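PDB 6Z96: TudS from Uncultured bacterium, which removes sulfur from thiouracil without net redox chemistry, using a [4Fe-4S] cluster that probably takes up the released sulfur as a [4Fe-5S] intermediate. Local coordinates for residues A[9-13]-A[22-26]; A[42-46]-A[101-105]; A[15-20]-A[52-56]. The contacts are given in a common frame with arbitrary orientation. Numbering follows the deposited sequence.

The three contacts gather round one [4Fe-4S] cluster, their centres about 11 to 13 Å apart. Contact 1 lies wholly in the long loop between strand 5-8 and helix 28-35, which also supplies residues 15-20 of contact 3, so their segments alternate along the chain. Contact 2, the most central, joins the end of strand 39-42 and the start of helix 44-47 to the loop after strand 94-96. All three cluster cysteines thus follow strands of the same four-stranded parallel sheet: Cys10 in contact 1, Cys43 and Cys104 in contact 2. Contact 3 frames the fourth iron, which carries an extra sulfur ligand, modelled as H2S, and meets contact 2 through the Glu45–Arg54 salt bridge.

Contact 1 of 3, residues A[9-13]-A[22-26]. With SF4 (iron/sulfur cluster), chain C.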
loop_
_atom_site.group_PDB
_atom_site.type_symbol
_atom_site.label_atom_id
_atom_site.label_comp_id
_atom_site.label_asym_id
_atom_site.label_seq_id
_atom_site.Cartn_x
_atom_site.Cartn_y
_atom_site.Cartn_z
ATOM N N ALA A 9 -4.834 -0.076 4.283
ATOM C CA ALA A 9 -5.816 0.031 5.364
ATOM C C ALA A 9 -5.681 1.311 6.175
ATOM O O ALA A 9 -6.695 1.853 6.648
ATOM C CB ALA A 9 -5.746 -1.199 6.273
ATOM N N CYS A 10 -4.449 1.824 6.314
ATOM C CA CYS A 10 -4.249 3.063 7.065
ATOM C C CYS A 10 -4.924 4.257 6.374
ATOM O O CYS A 10 -5.380 5.174 7.068
ATOM C CB CYS A 10 -2.770 3.328 7.303
ATOM S SG CYS A 10 -1.798 3.446 5.775
ATOM N N LEU A 11 -5.004 4.243 5.032
ATOM C CA LEU A 11 -5.661 5.364 4.321
ATOM C C LEU A 11 -7.162 5.398 4.587
ATOM O O LEU A 11 -7.788 6.442 4.385
ATOM C CB LEU A 11 -5.426 5.260 2.807
ATOM C CG LEU A 11 -3.968 5.454 2.378
ATOM C CD1 LEU A 11 -3.818 5.209 0.851
ATOM C CD2 LEU A 11 -3.476 6.866 2.693
ATOM N N LEU A 12 -7.744 4.273 4.985
ATOM C CA LEU A 12 -9.165 4.192 5.371
ATOM C C LEU A 12 -9.393 4.497 6.862
ATOM O O LEU A 12 -10.534 4.386 7.336
ATOM C CB LEU A 12 -9.698 2.811 5.061
ATOM C CG LEU A 12 -9.668 2.459 3.600
ATOM C CD1 LEU A 12 -10.078 1.029 3.412
ATOM C CD2 LEU A 12 -10.593 3.379 2.772
ATOM N N GLY A 13 -8.347 4.910 7.576
ATOM C CA GLY A 13 -8.448 5.280 8.982
ATOM C C GLY A 13 -8.208 4.147 9.953
ATOM O O GLY A 13 -8.389 4.332 11.159
ATOM N N SER A 22 -3.339 6.184 12.301
ATOM C CA SER A 22 -3.987 5.954 11.025
ATOM C C SER A 22 -3.603 7.108 10.093
ATOM O O SER A 22 -3.082 8.138 10.522
ATOM C CB SER A 22 -5.499 5.885 11.207
ATOM O OG SER A 22 -5.962 7.036 11.900
ATOM N N LYS A 23 -3.842 6.926 8.805
ATOM C CA LYS A 23 -3.558 7.948 7.796
ATOM C C LYS A 23 -4.828 8.161 7.011
ATOM O O LYS A 23 -4.823 8.192 5.769
ATOM C CB LYS A 23 -2.443 7.438 6.859
ATOM C CG LYS A 23 -1.095 7.306 7.557
ATOM C CD LYS A 23 -0.586 8.682 7.992
ATOM C CE LYS A 23 0.851 8.689 8.439
ATOM N NZ LYS A 23 1.250 10.038 8.942
ATOM N N GLY A 24 -5.944 8.294 7.727
ATOM C CA GLY A 24 -7.240 8.425 7.105
ATOM C C GLY A 24 -7.266 9.680 6.273
ATOM O O GLY A 24 -6.883 10.753 6.755
ATOM N N ILE A 25 -7.604 9.538 4.995
ATOM C CA ILE A 25 -7.644 10.693 4.113
ATOM C C ILE A 25 -9.068 11.182 3.908
ATOM O O ILE A 25 -10.027 10.403 3.954
ATOM C CB ILE A 25 -6.883 10.447 2.796
ATOM C CG1 ILE A 25 -7.362 9.142 2.136
ATOM C CG2 ILE A 25 -5.370 10.429 3.074
ATOM C CD1 ILE A 25 -6.526 8.637 0.889
ATOM N N VAL A 26 -9.203 12.483 3.704
ATOM C CA VAL A 26 -10.494 13.098 3.527
ATOM C C VAL A 26 -10.765 13.097 2.046
ATOM O O VAL A 26 -10.052 13.748 1.291
ATOM C CB VAL A 26 -10.521 14.515 4.116
ATOM C CG1 VAL A 26 -11.908 15.124 3.938
ATOM C CG2 VAL A 26 -10.115 14.475 5.590
HETATM FE FE1 SF4 C . 1.965 0.675 6.598
HETATM FE FE2 SF4 C . -0.469 1.559 5.824
HETATM FE FE3 SF4 C . -0.119 -1.112 6.394
HETATM FE FE4 SF4 C . 0.941 -0.012 4.110
HETATM S S1 SF4 C . -1.294 -0.276 4.662
HETATM S S2 SF4 C . 2.000 -1.449 5.522
HETATM S S3 SF4 C . 1.549 2.089 4.866
HETATM S S4 SF4 C . 0.021 0.677 7.856
HETATM O O HOH W 1 -10.412 7.512 4.328
HETATM O O HOH W 2 -7.562 5.775 13.983
#
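The cluster-binding loop that follows strand 5-8 folds back on itself behind the first cysteine ligand: Cys10 SG binds FE2 of the cluster at 2.3 Å. Residues 9-11 have helical backbone angles, and this turn is closed by Leu12 N to Ala9 O (3.1 Å) and Gly13 N to Cys10 O (3.0 Å). Cys10 O and Leu11 O face the irregular segment 22-26, so the two are joined mainly by backbone: Lys23 N donates to Cys10 O (2.9 Å) and Ile25 N to Leu11 O (3.2 Å), with a CA-H...O contact from Leu11 CA to Lys23 O (3.3 Å). This return of a long loop has no strand pairing. At Gly13 phi is positive and a CB would jam against the preceding carbonyl O; lacking a CB, Gly24 brings its CA within 3.9 Å of Gly13 CA. Leu11 CD2 meets Ile25 CD1 at 4.0 Å, an apolar touch that Ile25 extends to Leu30 of helix 28-35. One water bridges Leu11 O and Ile25 O, at 2.8 and 2.9 Å.

Contact 2 of 3, residues A[42-46]-A[101-105]; sequences FCPEV and SPSCG. With SF4 (iron/sulfur cluster), chain C; EDO (1,2-ethanediol), chain E.
Residues 42-46 leave strand 39-42 in extended form and enter a helix at Pro44, with Cys43 at its N-cap; residues 101-105 make a compact turn, helical in phi/psi at 102-104. The backbones stay apart, Pro44 CA to Ser103 CA being the nearest pair at 6.8 Å, and the cluster lies to one side, bound by a cysteine from each. Ser101 is extended (phi/psi -77/147°, chi1 t). Its OG accepts from Ser103 N (3.0 Å) and Cys104 N (2.9 Å), an ST turn and ST motif that a small hydroxyl residue suits, while a water joins this OG (2.6 Å) to Glu45 OE2 (2.7 Å). Pro102, with phi near -68°, starts the turn and puts CG 3.9 Å from Glu45 OE2. Ser103 (chi1 m) donates from OG to Glu45 OE2 at 2.8 Å, the direct hydrogen bond between the segments. Glu45, m then t, reaches along the cluster; its OE1 forms a salt bridge with Arg54. This is cysteine ligation from loops after parallel strands: Cys104 (chi1 m) binds FE4 through SG at 2.3 Å, with Pro44 CD 3.9 Å from that sulfur, and Cys43 (chi1 t) binds FE3 through SG at 2.3 Å while the same SG accepts from Val46 N at 3.5 Å. Gly105 N closes the turn on Ser101 O (2.8 Å), where a CB would clash with that oxygen.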
loop_
_atom_site.group_PDB
_atom_site.type_symbol
_atom_site.label_atom_id
_atom_site.label_comp_id
_atom_site.label_asym_id
_atom_site.label_seq_id
_atom_site.Cartn_x
_atom_site.Cartn_y
_atom_site.Cartn_z
ATOM N N PHE A 42 -6.455 -3.314 2.949
ATOM C CA PHE A 42 -5.412 -4.327 3.091
ATOM C C PHE A 42 -4.197 -3.679 3.681
ATOM O O PHE A 42 -3.811 -2.601 3.245
ATOM C CB PHE A 42 -5.067 -4.943 1.710
ATOM C CG PHE A 42 -4.116 -6.113 1.829
ATOM C CD1 PHE A 42 -2.757 -5.952 1.608
ATOM C CD2 PHE A 42 -4.575 -7.357 2.213
ATOM C CE1 PHE A 42 -1.872 -7.010 1.777
ATOM C CE2 PHE A 42 -3.683 -8.431 2.356
ATOM C CZ PHE A 42 -2.340 -8.238 2.133
ATOM N N CYS A 43 -3.560 -4.360 4.658
ATOM C CA CYS A 43 -2.293 -3.853 5.201
ATOM C C CYS A 43 -1.260 -4.956 5.010
ATOM O O CYS A 43 -1.302 -5.954 5.718
ATOM C CB CYS A 43 -2.396 -3.497 6.687
ATOM S SG CYS A 43 -0.792 -3.085 7.412
ATOM N N PRO A 44 -0.295 -4.774 4.111
ATOM C CA PRO A 44 0.704 -5.830 3.887
ATOM C C PRO A 44 1.507 -6.206 5.126
ATOM O O PRO A 44 1.819 -7.382 5.293
ATOM C CB PRO A 44 1.628 -5.216 2.816
ATOM C CG PRO A 44 0.746 -4.188 2.088
ATOM C CD PRO A 44 -0.172 -3.649 3.156
ATOM N N GLU A 45 1.851 -5.221 5.982
ATOM C CA GLU A 45 2.686 -5.558 7.135
ATOM C C GLU A 45 1.943 -6.393 8.155
ATOM O O GLU A 45 2.507 -7.362 8.682
ATOM C CB GLU A 45 3.334 -4.329 7.732
ATOM C CG GLU A 45 4.387 -3.840 6.764
ATOM C CD GLU A 45 4.899 -2.431 7.009
ATOM O OE1 GLU A 45 4.881 -2.003 8.188
ATOM O OE2 GLU A 45 5.352 -1.765 6.047
ATOM N N VAL A 46 0.683 -6.051 8.419
ATOM C CA VAL A 46 -0.116 -6.832 9.356
ATOM C C VAL A 46 -0.441 -8.196 8.723
ATOM O O VAL A 46 -0.328 -9.235 9.386
ATOM C CB VAL A 46 -1.380 -6.069 9.762
ATOM C CG1 VAL A 46 -2.347 -6.964 10.517
ATOM C CG2 VAL A 46 -1.014 -4.842 10.605
ATOM N N SER A 101 6.010 4.542 2.292
ATOM C CA SER A 101 6.144 3.327 3.099
ATOM C C SER A 101 7.102 2.293 2.468
ATOM O O SER A 101 7.113 2.111 1.248
ATOM C CB SER A 101 4.750 2.715 3.279
ATOM O OG SER A 101 4.760 1.333 3.615
ATOM N N PRO A 102 7.820 1.523 3.302
ATOM C CA PRO A 102 8.658 0.444 2.759
ATOM C C PRO A 102 7.831 -0.696 2.152
ATOM O O PRO A 102 8.401 -1.505 1.418
ATOM C CB PRO A 102 9.461 -0.038 3.981
ATOM C CG PRO A 102 8.594 0.312 5.168
ATOM C CD PRO A 102 7.891 1.611 4.782
ATOM N N SER A 103 6.504 -0.757 2.423
ATOM C CA SER A 103 5.585 -1.673 1.760
ATOM C C SER A 103 4.825 -0.967 0.649
ATOM O O SER A 103 4.789 -1.456 -0.473
ATOM C CB SER A 103 4.528 -2.234 2.725
ATOM O OG SER A 103 5.082 -3.150 3.649
ATOM N N CYS A 104 4.182 0.152 0.984
ATOM C CA CYS A 104 3.175 0.799 0.156
ATOM C C CYS A 104 3.655 1.980 -0.665
ATOM O O CYS A 104 2.907 2.439 -1.537
ATOM C CB CYS A 104 1.997 1.187 1.050
ATOM S SG CYS A 104 1.168 -0.254 1.786
ATOM N N GLY A 105 4.866 2.470 -0.429
ATOM C CA GLY A 105 5.371 3.630 -1.174
ATOM C C GLY A 105 5.365 3.408 -2.675
ATOM O O GLY A 105 5.522 2.265 -3.120
HETATM FE FE1 SF4 C . 1.965 0.675 6.598
HETATM FE FE2 SF4 C . -0.469 1.559 5.824
HETATM FE FE3 SF4 C . -0.119 -1.112 6.394
HETATM FE FE4 SF4 C . 0.941 -0.012 4.110
HETATM S S1 SF4 C . -1.294 -0.276 4.662
HETATM S S2 SF4 C . 2.000 -1.449 5.522
HETATM S S3 SF4 C . 1.549 2.089 4.866
HETATM S S4 SF4 C . 0.021 0.677 7.856
HETATM C C1 EDO E . 7.376 -1.180 9.981
HETATM O O1 EDO E . 7.321 -0.691 8.649
HETATM C C2 EDO E . 7.814 -2.595 10.039
HETATM O O2 EDO E . 8.160 -3.019 11.357
HETATM O O HOH W 3 4.674 0.823 6.187
#

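Contact 3 of 3, residues A[15-20]-A[52-56]. With SF4 (iron/sulfur cluster), chain C; H2S (hydrosulfuric acid), chain D; EDO (1,2-ethanediol), chain E.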
loop_
_atom_site.group_PDB
_atom_site.type_symbol
_atom_site.label_atom_id
_atom_site.label_comp_id
_atom_site.label_asym_id
_atom_site.label_seq_id
_atom_site.Cartn_x
_atom_site.Cartn_y
_atom_site.Cartn_z
ATOM N N PRO A 15 -6.178 1.780 12.416
ATOM C CA PRO A 15 -4.975 2.090 13.202
ATOM C C PRO A 15 -3.956 0.972 13.146
ATOM O O PRO A 15 -3.501 0.451 14.170
ATOM C CB PRO A 15 -5.529 2.282 14.627
ATOM C CG PRO A 15 -6.642 1.250 14.660
ATOM C CD PRO A 15 -7.288 1.308 13.278
ATOM N N VAL A 16 -3.525 0.681 11.928
ATOM C CA VAL A 16 -2.556 -0.380 11.666
ATOM C C VAL A 16 -1.146 0.145 11.371
ATOM O O VAL A 16 -0.280 -0.685 11.093
ATOM C CB VAL A 16 -3.052 -1.265 10.506
ATOM C CG1 VAL A 16 -4.276 -2.086 10.904
ATOM C CG2 VAL A 16 -3.325 -0.416 9.258
ATOM N N ARG A 17 -0.885 1.475 11.413
ATOM C CA ARG A 17 0.447 2.007 11.138
ATOM C C ARG A 17 1.438 1.493 12.161
ATOM O O ARG A 17 1.027 1.045 13.252
ATOM C CB ARG A 17 0.429 3.556 11.137
ATOM C CG ARG A 17 -0.209 4.138 9.869
ATOM C CD ARG A 17 0.751 4.165 8.674
ATOM N NE ARG A 17 1.791 5.189 8.849
ATOM C CZ ARG A 17 2.725 5.478 7.953
ATOM N NH1 ARG A 17 2.758 4.837 6.785
ATOM N NH2 ARG A 17 3.614 6.438 8.195
ATOM N N TYR A 18 2.742 1.609 11.858
ATOM C CA TYR A 18 3.776 1.126 12.769
ATOM C C TYR A 18 3.672 1.776 14.156
ATOM O O TYR A 18 4.053 1.151 15.137
ATOM C CB TYR A 18 5.182 1.343 12.170
ATOM C CG TYR A 18 5.641 2.781 12.204
ATOM C CD1 TYR A 18 5.126 3.716 11.316
ATOM C CD2 TYR A 18 6.513 3.225 13.182
ATOM C CE1 TYR A 18 5.503 5.057 11.380
ATOM C CE2 TYR A 18 6.887 4.567 13.264
ATOM C CZ TYR A 18 6.408 5.469 12.336
ATOM O OH TYR A 18 6.803 6.788 12.378
ATOM N N ASP A 19 3.205 3.030 14.217
ATOM C CA ASP A 19 3.075 3.718 15.505
ATOM C C ASP A 19 1.650 3.609 16.108
ATOM O O ASP A 19 1.317 4.318 17.069
ATOM C CB ASP A 19 3.520 5.172 15.364
ATOM C CG ASP A 19 2.773 5.994 14.345
ATOM O OD1 ASP A 19 1.827 5.456 13.715
ATOM O OD2 ASP A 19 3.114 7.189 14.192
ATOM N N GLY A 20 0.815 2.745 15.556
ATOM C CA GLY A 20 -0.554 2.577 16.026
ATOM C C GLY A 20 -1.486 3.699 15.577
ATOM O O GLY A 20 -2.651 3.714 15.972
ATOM N N THR A 52 1.269 -4.525 15.801
ATOM C CA THR A 52 0.980 -3.091 15.781
ATOM C C THR A 52 0.954 -2.652 17.249
ATOM O O THR A 52 0.100 -3.126 18.005
ATOM C CB THR A 52 -0.375 -2.817 15.159
ATOM O OG1 THR A 52 -0.391 -3.368 13.838
ATOM C CG2 THR A 52 -0.638 -1.326 15.071
ATOM N N PRO A 53 1.879 -1.810 17.711
ATOM C CA PRO A 53 2.939 -1.135 16.974
ATOM C C PRO A 53 4.094 -2.057 16.597
ATOM O O PRO A 53 4.196 -3.200 17.049
ATOM C CB PRO A 53 3.378 -0.044 17.969
ATOM C CG PRO A 53 3.246 -0.768 19.306
ATOM C CD PRO A 53 1.921 -1.454 19.157
ATOM N N ARG A 54 4.992 -1.536 15.759
ATOM C CA ARG A 54 6.172 -2.263 15.308
ATOM C C ARG A 54 7.243 -1.217 15.021
ATOM O O ARG A 54 6.929 -0.052 14.777
ATOM C CB ARG A 54 5.843 -3.131 14.068
ATOM C CG ARG A 54 5.206 -2.349 12.951
ATOM C CD ARG A 54 4.723 -3.309 11.869
ATOM N NE ARG A 54 4.001 -2.595 10.805
ATOM C CZ ARG A 54 2.726 -2.223 10.882
ATOM N NH1 ARG A 54 2.008 -2.492 11.976
ATOM N NH2 ARG A 54 2.168 -1.544 9.890
ATOM N N PRO A 55 8.519 -1.598 15.092
ATOM C CA PRO A 55 9.569 -0.584 14.892
ATOM C C PRO A 55 9.558 -0.081 13.459
ATOM O O PRO A 55 9.251 -0.847 12.533
ATOM C CB PRO A 55 10.872 -1.348 15.176
ATOM C CG PRO A 55 10.491 -2.663 15.738
ATOM C CD PRO A 55 9.066 -2.942 15.363
ATOM N N PRO A 56 10.001 1.167 13.237
ATOM C CA PRO A 56 10.141 1.646 11.854
ATOM C C PRO A 56 11.118 0.781 11.076
ATOM O O PRO A 56 12.063 0.229 11.648
ATOM C CB PRO A 56 10.726 3.053 12.019
ATOM C CG PRO A 56 10.435 3.444 13.434
ATOM C CD PRO A 56 10.418 2.186 14.229
HETATM FE FE1 SF4 C . 1.965 0.675 6.598
HETATM FE FE2 SF4 C . -0.469 1.559 5.824
HETATM FE FE3 SF4 C . -0.119 -1.112 6.394
HETATM FE FE4 SF4 C . 0.941 -0.012 4.110
HETATM S S1 SF4 C . -1.294 -0.276 4.662
HETATM S S2 SF4 C . 2.000 -1.449 5.522
HETATM S S3 SF4 C . 1.549 2.089 4.866
HETATM S S4 SF4 C . 0.021 0.677 7.856
HETATM S S H2S D . 3.318 1.343 8.414
HETATM C C1 EDO E . 7.376 -1.180 9.981
HETATM O O1 EDO E . 7.321 -0.691 8.649
HETATM C C2 EDO E . 7.814 -2.595 10.039
HETATM O O2 EDO E . 8.160 -3.019 11.357
#
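Pro15 brings the first segment alongside Thr52, its O 3.5 Å from Thr52 CG2. At Val16 the carbonyl does the work: Val16 O accepts from both Arg54 NH2 (2.9 Å) and Arg54 NH1 (3.0 Å), a forked bond for which the planar guanidinium is well shaped. Arg17 points its CB away from residues 52-56 and folds back through three m rotamers, placing NH1 3.6 Å from S3 of the cluster. Between these two arginines lies the bound sulfur, modelled as H2S, and S of H2S binds FE1 of SF4 at 2.4 Å; the iron thus has an external sulfur where the other three have cysteine, consistent with the [4Fe-5S] intermediate proposed for desulfuration. Arg54 NH2 is 3.4 Å and Tyr18 N 3.5 Å from this sulfur, and the Arg54 NE end is held by a salt bridge to Glu45. Tyr18 has the largest share of the interface. Its O accepts from Arg54 N at 2.9 Å, its N lies over a face of the Arg54 guanidinium, and its ring reaches outward so that CE2 meets Pro56 CG at 3.7 Å. The cis peptide before Pro53 turns the chain there, with Pro53 CA 3.1 Å from Tyr18 O. Asp19 and Gly20 complete a type I beta turn begun at Arg17, with Gly20 N donating to Arg17 O at 2.9 Å; glycine suits the positive phi at its end.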